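Local coordinates for protein 3',5'-nucleoside bisphosphate phosphatase (Chromobacterium violaceum, PDB 2YB4) that hydrolyses nucleoside 3',5'-bisphosphates to the nucleoside 5'-phosphate and orthophosphate, using three manganese ions, as a member of the PHP family, at residues Thr37-Thr42 / Glu64-Trp69; His224-Met229 / His261-Pro266. One frame throughout, in Å; residues are numbered along the deposited sequence.

Interaction 1 of 2, residues Thr37-Thr42 / Glu64-Trp69; sequences TDHDCT and EVSVSW
The backbones of His-39 and Glu-64 meet in a single beta bridge, made where the chain leaving strand 33-36 still runs beside strand 59-69. Glu-64 N donates to Asp-38 O (2.8 Å), and Asp-40 N donates to Glu-64 O (2.8 Å).

Beyond the bridge the carboxylate of Asp-40 takes over from the backbone. Its OD1 accepts from Ser-66 N (2.8 Å, 170° at the hydrogen) through the syn lone pair, while OD2 accepts from Ser-66 OG (2.8 Å). Serine suits the place because its OG, beside its own backbone N (chi1 -64°), lets one short residue offer both donors to one carboxylate. The two bonds should fix the rotation of that group, whose OD2 also has a long, weak ion pair with Arg-99.

The imidazole of His-39 turns one face to the carboxylate of Asp-40: OD2 sits 4.0 Å above the ring plane, over its centre. Glu-64 O approaches the ring edge at CD2 (3.3 Å). His-39 NE2 comes within 2.6 Å of Ser-66 OG.

Two metal-binding side chains are thus set from adjacent backbones: His-39 binds the second manganese and the substrate, Glu-64 the first and third manganese ions. The extended chain of Glu-64 carries its carboxylate up to His-9 and His-191.

In the sheet, 59-69 is flanked by strands 33-36 and 72-79; helix 86-96 packs on Asp-40 and Val-65, and helix 173-182 on Val-65 and Val-67.

Interaction 2 of 2, residues His224-Met229 / His261-Pro266; sequences HSLDDM and HTEDLP
Met-229 and Glu-263 cross their side chains at about a right angle, the sulfur end of one lying against the aliphatic part of the other. Met-229 CE touches Glu-263 CG at 3.6 Å, and SD lies 3.7 Å from that same CG. Bends at chi2 and chi3 turn the methionine's tip onto this methylene, a placing that suits a long, flexible and unbranched residue. Glu-263 meets it with carbon rather than with charge: its CG stands anti to the backbone N (chi1 -168°), and the chain then bends at chi2. Leu-226 reaches the carboxyl end of the same glutamate, with CD2 4.2 Å from CD.

Both apolar residues belong to the first turn of helix 226-239, which opens with a capping box. Asp-228 N donates to Ser-225 OG, and in return Ser-225 N donates to Asp-228 OD2 (3.1 Å), so the two short polar side chains satisfy N-H groups at the helix start.

Pro-266 meets the sulfur with its ring, CD lying 4.0 Å from Met-229 SD, and its rigid ring gives the thioether a compact apolar surface. Between Glu-263 and Pro-266, the backbone O of Asp-264 lies 4.0 Å from Met-229 CE, while the aspartate's OD1 is hydrogen-bonded to Ala-2 N.

Overall arrangement
From the N terminus, the chain passes through strand 33-36 into the loop of interaction 1, runs along helix 45-54 and returns on strand 59-69, where the contact closes over 21 intervening residues. It then turns back as strand 72-79, passes through the helices that follow and strands 186-189 and 216-221, and reaches interaction 2. That second loop encloses most of helix 226-239 and strand 242-246, at one edge of the sheet, before closing at 261-266. The two loops follow in series, neither nesting nor crossing. Interaction 1, a buried contact that carries metal-binding residues, joins the loop after strand 33-36 to strand 59-69; interaction 2 ties a helix start to a surface loop. Their centres are 22 Å apart.

Interaction 1 of 2, residues Thr37-Thr42 / Glu64-Trp69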
loop_
_atom_site.group_PDB
_atom_site.type_symbol
_atom_site.label_atom_id
_atom_site.label_comp_id
_atom_site.label_asym_id
_atom_site.label_seq_id
_atom_site.Cartn_x
_atom_site.Cartn_y
_atom_site.Cartn_z
ATOM N N THR A 37 3.797 4.395 2.439
ATOM C CA THR A 37 2.534 3.811 2.866
ATOM C C THR A 37 2.715 2.315 3.061
ATOM O O THR A 37 2.410 1.523 2.161
ATOM C CB THR A 37 1.480 4.020 1.758
ATOM O OG1 THR A 37 1.930 3.384 0.558
ATOM C CG2 THR A 37 1.302 5.494 1.445
ATOM N N ASP A 38 3.061 1.928 4.285
ATOM C CA ASP A 38 3.353 0.536 4.599
ATOM C C ASP A 38 2.040 -0.184 4.840
ATOM O O ASP A 38 1.041 0.445 5.200
ATOM C CB ASP A 38 4.278 0.407 5.823
ATOM C CG ASP A 38 5.748 0.271 5.444
ATOM O OD1 ASP A 38 6.076 -0.574 4.574
ATOM O OD2 ASP A 38 6.575 1.012 6.024
ATOM N N HIS A 39 2.041 -1.499 4.648
ATOM C CA HIS A 39 0.817 -2.274 4.774
ATOM C C HIS A 39 0.474 -2.512 6.250
ATOM O O HIS A 39 1.235 -3.157 6.985
ATOM C CB HIS A 39 0.991 -3.606 4.042
ATOM C CG HIS A 39 -0.289 -4.204 3.550
ATOM N ND1 HIS A 39 -0.430 -5.553 3.299
ATOM C CD2 HIS A 39 -1.485 -3.640 3.261
ATOM C CE1 HIS A 39 -1.658 -5.794 2.879
ATOM N NE2 HIS A 39 -2.319 -4.649 2.846
ATOM N N ASP A 40 -0.673 -1.976 6.669
ATOM C CA ASP A 40 -1.256 -2.199 7.999
ATOM C C ASP A 40 -0.382 -1.801 9.198
ATOM O O ASP A 40 -0.609 -2.267 10.322
ATOM C CB ASP A 40 -1.734 -3.656 8.147
ATOM C CG ASP A 40 -2.850 -4.001 7.172
ATOM O OD1 ASP A 40 -3.585 -3.070 6.775
ATOM O OD2 ASP A 40 -2.997 -5.190 6.796
ATOM N N CYS A 41 0.593 -0.927 8.970
ATOM C CA CYS A 41 1.426 -0.426 10.054
ATOM C C CYS A 41 2.065 0.917 9.692
ATOM O O CYS A 41 2.221 1.245 8.519
ATOM C CB CYS A 41 2.508 -1.444 10.429
ATOM S SG CYS A 41 3.656 -1.734 9.095
ATOM N N THR A 42 2.339 1.712 10.718
ATOM C CA THR A 42 3.030 2.997 10.599
ATOM C C THR A 42 4.477 3.023 11.103
ATOM O O THR A 42 5.087 4.085 11.192
ATOM C CB THR A 42 2.188 4.124 11.210
ATOM O OG1 THR A 42 1.771 3.748 12.529
ATOM C CG2 THR A 42 0.955 4.354 10.348
ATOM N N GLU A 64 -1.147 1.962 4.329
ATOM C CA GLU A 64 -2.022 1.254 3.412
ATOM C C GLU A 64 -2.807 0.201 4.184
ATOM O O GLU A 64 -2.231 -0.743 4.709
ATOM C CB GLU A 64 -1.219 0.582 2.292
ATOM C CG GLU A 64 -2.106 -0.030 1.212
ATOM C CD GLU A 64 -1.330 -0.790 0.149
ATOM O OE1 GLU A 64 -0.170 -1.161 0.394
ATOM O OE2 GLU A 64 -1.886 -1.017 -0.943
ATOM N N VAL A 65 -4.125 0.362 4.236
ATOM C CA VAL A 65 -4.966 -0.453 5.104
ATOM C C VAL A 65 -5.704 -1.547 4.342
ATOM O O VAL A 65 -6.406 -1.276 3.366
ATOM C CB VAL A 65 -5.999 0.420 5.851
ATOM C CG1 VAL A 65 -6.744 -0.407 6.896
ATOM C CG2 VAL A 65 -5.314 1.635 6.487
ATOM N N SER A 66 -5.545 -2.783 4.801
ATOM C CA SER A 66 -6.259 -3.921 4.224
ATOM C C SER A 66 -7.738 -3.854 4.568
ATOM O O SER A 66 -8.109 -3.671 5.729
ATOM C CB SER A 66 -5.692 -5.239 4.754
ATOM O OG SER A 66 -4.351 -5.417 4.356
ATOM N N VAL A 67 -8.576 -4.033 3.556
ATOM C CA VAL A 67 -10.018 -3.946 3.717
ATOM C C VAL A 67 -10.720 -5.136 3.043
ATOM O O VAL A 67 -10.346 -5.561 1.947
ATOM C CB VAL A 67 -10.554 -2.604 3.149
ATOM C CG1 VAL A 67 -12.074 -2.622 3.012
ATOM C CG2 VAL A 67 -10.073 -1.425 4.009
ATOM N N SER A 68 -11.719 -5.692 3.717
ATOM C CA SER A 68 -12.582 -6.683 3.092
ATOM C C SER A 68 -13.895 -5.983 2.765
ATOM O O SER A 68 -14.614 -5.568 3.667
ATOM C CB SER A 68 -12.816 -7.878 4.026
ATOM O OG SER A 68 -11.673 -8.710 4.111
ATOM N N TRP A 69 -14.189 -5.821 1.478
ATOM C CA TRP A 69 -15.433 -5.178 1.053
ATOM C C TRP A 69 -16.215 -6.199 0.245
ATOM O O TRP A 69 -15.857 -6.506 -0.888
ATOM C CB TRP A 69 -15.102 -3.940 0.202
ATOM C CG TRP A 69 -16.261 -3.184 -0.386
ATOM C CD1 TRP A 69 -17.111 -2.333 0.271
ATOM C CD2 TRP A 69 -16.659 -3.161 -1.764
ATOM N NE1 TRP A 69 -18.026 -1.806 -0.608
ATOM C CE2 TRP A 69 -17.771 -2.295 -1.864
ATOM C CE3 TRP A 69 -16.193 -3.798 -2.922
ATOM C CZ2 TRP A 69 -18.425 -2.055 -3.071
ATOM C CZ3 TRP A 69 -16.847 -3.559 -4.124
ATOM C CH2 TRP A 69 -17.951 -2.694 -4.188
#

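Interaction 2 of 2, residues His224-Met229 / His261-Pro266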
loop_
_atom_site.group_PDB
_atom_site.type_symbol
_atom_site.label_atom_id
_atom_site.label_comp_id
_atom_site.label_asym_id
_atom_site.label_seq_id
_atom_site.Cartn_x
_atom_site.Cartn_y
_atom_site.Cartn_z
ATOM N N HIS A 224 -0.810 0.280 -12.912
ATOM C CA HIS A 224 -1.774 0.671 -13.938
ATOM C C HIS A 224 -1.164 0.766 -15.326
ATOM O O HIS A 224 -0.015 1.181 -15.482
ATOM C CB HIS A 224 -2.412 2.024 -13.598
ATOM C CG HIS A 224 -3.408 1.962 -12.484
ATOM N ND1 HIS A 224 -3.999 3.088 -11.952
ATOM C CD2 HIS A 224 -3.913 0.910 -11.799
ATOM C CE1 HIS A 224 -4.823 2.731 -10.983
ATOM N NE2 HIS A 224 -4.789 1.416 -10.870
ATOM N N SER A 225 -1.949 0.396 -16.334
ATOM C CA SER A 225 -1.590 0.671 -17.716
ATOM C C SER A 225 -2.074 2.083 -18.011
ATOM O O SER A 225 -2.729 2.692 -17.176
ATOM C CB SER A 225 -2.279 -0.320 -18.653
ATOM O OG SER A 225 -3.690 -0.173 -18.598
ATOM N N LEU A 226 -1.786 2.603 -19.197
ATOM C CA LEU A 226 -2.244 3.942 -19.524
ATOM C C LEU A 226 -3.768 3.989 -19.624
ATOM O O LEU A 226 -4.386 4.999 -19.269
ATOM C CB LEU A 226 -1.576 4.458 -20.801
ATOM C CG LEU A 226 -0.065 4.687 -20.657
ATOM C CD1 LEU A 226 0.539 5.174 -21.966
ATOM C CD2 LEU A 226 0.238 5.666 -19.534
ATOM N N ASP A 227 -4.375 2.892 -20.083
ATOM C CA ASP A 227 -5.841 2.804 -20.147
ATOM C C ASP A 227 -6.490 2.827 -18.765
ATOM O O ASP A 227 -7.507 3.495 -18.575
ATOM C CB ASP A 227 -6.302 1.575 -20.939
ATOM C CG ASP A 227 -6.166 1.767 -22.445
ATOM O OD1 ASP A 227 -5.892 2.909 -22.883
ATOM O OD2 ASP A 227 -6.343 0.784 -23.196
ATOM N N ASP A 228 -5.903 2.095 -17.813
ATOM C CA ASP A 228 -6.302 2.180 -16.401
ATOM C C ASP A 228 -6.216 3.623 -15.906
ATOM O O ASP A 228 -7.140 4.128 -15.278
ATOM C CB ASP A 228 -5.406 1.306 -15.512
ATOM C CG ASP A 228 -5.621 -0.190 -15.732
ATOM O OD1 ASP A 228 -6.755 -0.597 -16.059
ATOM O OD2 ASP A 228 -4.648 -0.960 -15.565
ATOM N N MET A 229 -5.084 4.272 -16.172
ATOM C CA MET A 229 -4.903 5.676 -15.823
ATOM C C MET A 229 -6.096 6.467 -16.354
ATOM O O MET A 229 -6.792 7.147 -15.604
ATOM C CB MET A 229 -3.625 6.231 -16.464
ATOM C CG MET A 229 -2.376 6.223 -15.597
ATOM S SD MET A 229 -1.525 7.827 -15.664
ATOM C CE MET A 229 -1.440 8.125 -17.428
ATOM N N HIS A 261 9.134 8.282 -8.478
ATOM C CA HIS A 261 8.722 8.793 -9.776
ATOM C C HIS A 261 7.390 8.157 -10.169
ATOM O O HIS A 261 7.181 6.967 -9.950
ATOM C CB HIS A 261 9.811 8.457 -10.804
ATOM C CG HIS A 261 9.578 9.036 -12.161
ATOM N ND1 HIS A 261 9.387 8.253 -13.279
ATOM C CD2 HIS A 261 9.524 10.321 -12.587
ATOM C CE1 HIS A 261 9.213 9.031 -14.335
ATOM N NE2 HIS A 261 9.290 10.290 -13.942
ATOM N N THR A 262 6.491 8.944 -10.751
ATOM C CA THR A 262 5.239 8.406 -11.278
ATOM C C THR A 262 4.895 9.038 -12.625
ATOM O O THR A 262 5.511 10.025 -13.052
ATOM C CB THR A 262 4.043 8.603 -10.315
ATOM O OG1 THR A 262 3.896 9.986 -9.995
ATOM C CG2 THR A 262 4.218 7.802 -9.032
ATOM N N GLU A 263 3.917 8.437 -13.294
ATOM C CA GLU A 263 3.382 8.933 -14.552
ATOM C C GLU A 263 2.608 10.233 -14.309
ATOM O O GLU A 263 1.814 10.323 -13.366
ATOM C CB GLU A 263 2.445 7.872 -15.132
ATOM C CG GLU A 263 2.031 8.095 -16.556
ATOM C CD GLU A 263 3.186 7.944 -17.521
ATOM O OE1 GLU A 263 4.111 7.151 -17.230
ATOM O OE2 GLU A 263 3.164 8.631 -18.566
ATOM N N ASP A 264 2.830 11.236 -15.155
ATOM C CA ASP A 264 2.062 12.479 -15.062
ATOM C C ASP A 264 0.557 12.192 -15.057
ATOM O O ASP A 264 0.052 11.449 -15.893
ATOM C CB ASP A 264 2.380 13.420 -16.226
ATOM C CG ASP A 264 3.749 14.048 -16.120
ATOM O OD1 ASP A 264 4.276 14.190 -14.997
ATOM O OD2 ASP A 264 4.296 14.416 -17.178
ATOM N N LEU A 265 -0.147 12.788 -14.111
ATOM C CA LEU A 265 -1.598 12.689 -14.068
ATOM C C LEU A 265 -2.243 13.266 -15.319
ATOM O O LEU A 265 -1.798 14.293 -15.841
ATOM C CB LEU A 265 -2.146 13.426 -12.856
ATOM C CG LEU A 265 -1.997 12.756 -11.501
ATOM C CD1 LEU A 265 -2.549 13.686 -10.442
ATOM C CD2 LEU A 265 -2.728 11.421 -11.497
ATOM N N PRO A 266 -3.302 12.605 -15.803
ATOM C CA PRO A 266 -4.143 13.167 -16.871
ATOM C C PRO A 266 -4.559 14.595 -16.507
ATOM O O PRO A 266 -4.783 14.869 -15.329
ATOM C CB PRO A 266 -5.352 12.232 -16.880
ATOM C CG PRO A 266 -4.776 10.898 -16.445
ATOM C CD PRO A 266 -3.675 11.220 -15.457
#